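Local coordinates for aldolase (Klebsiella pneumoniae, PDB 6VOQ), which belongs to the class II aldolase/adducin family and binds zinc through one glutamate and three histidines, at residues L57-L62 against W66-K71. Residues are numbered along the deposited sequence; the frame is centred on the assembly and turned at random.
Sequences LSVVTL and WISGDK
A classic beta bulge marks the antiparallel hairpin of strands 58-60 and 66-68, where Ile67 and Ser68 both face Val59. The carbonyl of Val59 takes two backbone donors: Ile67 N lies 2.6 Å from Val59 O, and Ser68 N sends it a second bond of 3.1 Å. In return Val59 N donates to Ser68 O at 2.9 Å, approaching well above the carbonyl plane. The extra residue shifts the register by one, so that Val60 pairs with Trp66 in a non-hydrogen-bonded pair. On one face of the ribbon, the hydroxyl of Ser68 sits against the Val59 side chain, OG being 3.2 Å from Val59 CG2, and hydrogen-bonds a water, which in turn donates to Leu57 O. Val59 turns its other methyl, CG1, anti to the backbone N (chi1 176°) and onto Ile67 CB. Further along, the arm of Ile67 meets Thr61 at about a right angle, CD1 lying 3.5 Å from Thr61 CG2, while Thr61 OG1 is hydrogen-bonded to Glu65 N in the link between the strands. The Trp66 indole reaches forward along its own segment, edge toward Gly69, and NE1 makes three weak hydrogen bonds, to the carbonyls of Ser68, Gly69 and Asp70; Lys71 CD lies over one ring face, 3.5 Å above its plane and offset toward the rim. Beyond strand 66-68 the segments stay joined, Ser58 OG donating to Asp70 O at 2.8 Å, and the Asp70 carboxylate forms a salt bridge with Arg56. Strand 58-60 separates outermost strand 66-68 from strand 40-42, Val59 packing on Leu41 of strand 40-42 and Arg8 of helix 4-20, and Val60 on Val76 of helix 76-83.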
ATOM      1  N   LEU A  57       9.739 -26.260  -8.110  1.00 36.17           N
ATOM      2  CA  LEU A  57       8.543 -26.395  -7.294  1.00 36.80           C
ATOM      3  C   LEU A  57       8.359 -27.853  -6.893  1.00 40.70           C
ATOM      4  O   LEU A  57       8.622 -28.769  -7.675  1.00 45.25           O
ATOM      5  CB  LEU A  57       7.321 -25.883  -8.052  1.00 28.59           C
ATOM      6  CG  LEU A  57       7.318 -24.403  -8.434  1.00 36.80           C
ATOM      7  CD1 LEU A  57       6.282 -24.171  -9.509  1.00 32.21           C
ATOM      8  CD2 LEU A  57       7.045 -23.505  -7.226  1.00 33.43           C
ATOM      9  N   SER A  58       7.936 -28.062  -5.655  1.00 40.67           N
ATOM     10  CA  SER A  58       7.817 -29.409  -5.126  1.00 32.64           C
ATOM     11  C   SER A  58       6.654 -30.145  -5.767  1.00 34.18           C
ATOM     12  O   SER A  58       5.633 -29.553  -6.127  1.00 34.12           O
ATOM     13  CB  SER A  58       7.609 -29.368  -3.619  1.00 30.35           C
ATOM     14  OG  SER A  58       8.341 -28.299  -3.054  1.00 41.82           O
ATOM     15  N   VAL A  59       6.813 -31.458  -5.890  1.00 35.67           N
ATOM     16  CA  VAL A  59       5.721 -32.352  -6.241  1.00 33.56           C
ATOM     17  C   VAL A  59       5.667 -33.446  -5.183  1.00 38.15           C
ATOM     18  O   VAL A  59       6.672 -34.117  -4.923  1.00 42.85           O
ATOM     19  CB  VAL A  59       5.882 -32.953  -7.644  1.00 35.73           C
ATOM     20  CG1 VAL A  59       4.770 -33.939  -7.906  1.00 33.10           C
ATOM     21  CG2 VAL A  59       5.884 -31.864  -8.689  1.00 31.54           C
ATOM     22  N   VAL A  60       4.497 -33.624  -4.581  1.00 38.28           N
ATOM     23  CA  VAL A  60       4.278 -34.586  -3.508  1.00 43.10           C
ATOM     24  C   VAL A  60       2.943 -35.280  -3.769  1.00 42.04           C
ATOM     25  O   VAL A  60       2.039 -34.706  -4.385  1.00 47.33           O
ATOM     26  CB  VAL A  60       4.310 -33.868  -2.131  1.00 48.34           C
ATOM     27  CG1 VAL A  60       3.337 -32.708  -2.112  1.00 52.55           C
ATOM     28  CG2 VAL A  60       4.026 -34.820  -0.993  1.00 55.70           C
ATOM     29  N   THR A  61       2.835 -36.539  -3.347  1.00 42.68           N
ATOM     30  CA  THR A  61       1.554 -37.237  -3.384  1.00 41.39           C
ATOM     31  C   THR A  61       0.669 -36.750  -2.239  1.00 44.84           C
ATOM     32  O   THR A  61       1.151 -36.228  -1.231  1.00 40.19           O
ATOM     33  CB  THR A  61       1.727 -38.755  -3.270  1.00 39.64           C
ATOM     34  OG1 THR A  61       2.082 -39.108  -1.924  1.00 46.84           O
ATOM     35  CG2 THR A  61       2.795 -39.265  -4.228  1.00 39.63           C
ATOM     36  N   LEU A  62      -0.646 -36.940  -2.398  1.00 42.30           N
ATOM     37  CA  LEU A  62      -1.573 -36.532  -1.349  1.00 43.61           C
ATOM     38  C   LEU A  62      -1.322 -37.272  -0.038  1.00 51.18           C
ATOM     39  O   LEU A  62      -1.751 -36.801   1.020  1.00 49.26           O
ATOM     40  CB  LEU A  62      -3.014 -36.740  -1.817  1.00 51.66           C
ATOM     41  CG  LEU A  62      -3.501 -35.777  -2.906  1.00 50.31           C
ATOM     42  CD1 LEU A  62      -4.981 -35.968  -3.186  1.00 45.89           C
ATOM     43  CD2 LEU A  62      -3.219 -34.330  -2.522  1.00 50.76           C
ATOM     44  N   TRP A  66       7.312 -37.398  -1.165  1.00 40.14           N
ATOM     45  CA  TRP A  66       7.999 -36.371  -1.943  1.00 44.69           C
ATOM     46  C   TRP A  66       8.464 -36.921  -3.302  1.00 48.42           C
ATOM     47  O   TRP A  66       9.219 -37.891  -3.349  1.00 42.56           O
ATOM     48  CB  TRP A  66       9.179 -35.863  -1.105  1.00 45.22           C
ATOM     49  CG  TRP A  66       9.987 -34.820  -1.704  1.00 44.19           C
ATOM     50  CD1 TRP A  66       9.573 -33.891  -2.604  1.00 38.84           C
ATOM     51  CD2 TRP A  66      11.366 -34.540  -1.425  1.00 44.84           C
ATOM     52  NE1 TRP A  66      10.619 -33.066  -2.931  1.00 47.42           N
ATOM     53  CE2 TRP A  66      11.725 -33.430  -2.207  1.00 49.39           C
ATOM     54  CE3 TRP A  66      12.333 -35.121  -0.593  1.00 52.36           C
ATOM     55  CZ2 TRP A  66      13.012 -32.892  -2.204  1.00 53.31           C
ATOM     56  CZ3 TRP A  66      13.623 -34.575  -0.590  1.00 59.37           C
ATOM     57  CH2 TRP A  66      13.942 -33.472  -1.391  1.00 57.06           C
ATOM     58  N   ILE A  67       8.024 -36.292  -4.405  1.00 50.41           N
ATOM     59  CA  ILE A  67       8.194 -36.841  -5.756  1.00 47.27           C
ATOM     60  C   ILE A  67       9.212 -36.108  -6.615  1.00 48.14           C
ATOM     61  O   ILE A  67      10.036 -36.769  -7.263  1.00 51.55           O
ATOM     62  CB  ILE A  67       6.860 -36.893  -6.513  1.00 51.02           C
ATOM     63  CG1 ILE A  67       5.799 -37.554  -5.632  1.00 50.59           C
ATOM     64  CG2 ILE A  67       7.007 -37.733  -7.815  1.00 45.60           C
ATOM     65  CD1 ILE A  67       6.086 -38.969  -5.383  1.00 45.30           C
ATOM     66  N   SER A  68       9.158 -34.772  -6.688  1.00 48.82           N
ATOM     67  CA  SER A  68      10.165 -34.055  -7.454  1.00 40.61           C
ATOM     68  C   SER A  68      10.360 -32.678  -6.802  1.00 39.46           C
ATOM     69  O   SER A  68       9.590 -32.265  -5.925  1.00 39.29           O
ATOM     70  CB  SER A  68       9.796 -34.054  -8.928  1.00 40.84           C
ATOM     71  OG  SER A  68       8.558 -33.485  -9.193  1.00 54.28           O
ATOM     72  N   GLY A  69      11.436 -31.982  -7.186  1.00 40.21           N
ATOM     73  CA  GLY A  69      11.603 -30.602  -6.810  1.00 39.30           C
ATOM     74  C   GLY A  69      12.229 -30.471  -5.433  1.00 46.29           C
ATOM     75  O   GLY A  69      12.653 -31.435  -4.811  1.00 43.38           O
ATOM     76  N   ASP A  70      12.282 -29.231  -4.954  1.00 43.01           N
ATOM     77  CA  ASP A  70      12.763 -29.016  -3.597  1.00 45.35           C
ATOM     78  C   ASP A  70      11.785 -29.617  -2.603  1.00 47.84           C
ATOM     79  O   ASP A  70      10.619 -29.865  -2.924  1.00 36.86           O
ATOM     80  CB  ASP A  70      12.929 -27.530  -3.286  1.00 45.87           C
ATOM     81  CG  ASP A  70      13.948 -26.844  -4.172  1.00 51.14           C
ATOM     82  OD1 ASP A  70      14.776 -27.533  -4.822  1.00 56.74           O
ATOM     83  OD2 ASP A  70      13.926 -25.598  -4.195  1.00 44.25           O
ATOM     84  N   LYS A  71      12.260 -29.820  -1.374  1.00 38.76           N
ATOM     85  CA  LYS A  71      11.388 -30.375  -0.348  1.00 38.44           C
ATOM     86  C   LYS A  71      10.201 -29.433  -0.168  1.00 36.34           C
ATOM     87  O   LYS A  71      10.378 -28.206  -0.203  1.00 35.42           O
ATOM     88  CB  LYS A  71      12.139 -30.592   0.973  1.00 50.49           C
ATOM     89  CG  LYS A  71      11.319 -31.328   2.067  1.00 69.01           C
ATOM     90  CD  LYS A  71      11.268 -32.858   1.853  1.00 82.88           C
ATOM     91  CE  LYS A  71      10.189 -33.537   2.730  1.00 82.05           C
ATOM     92  NZ  LYS A  71      10.760 -34.160   3.967  1.00 81.75           N
TER
HETATM   93  O   HOH W   1       9.270 -30.924  -9.289  1.00 30.18           O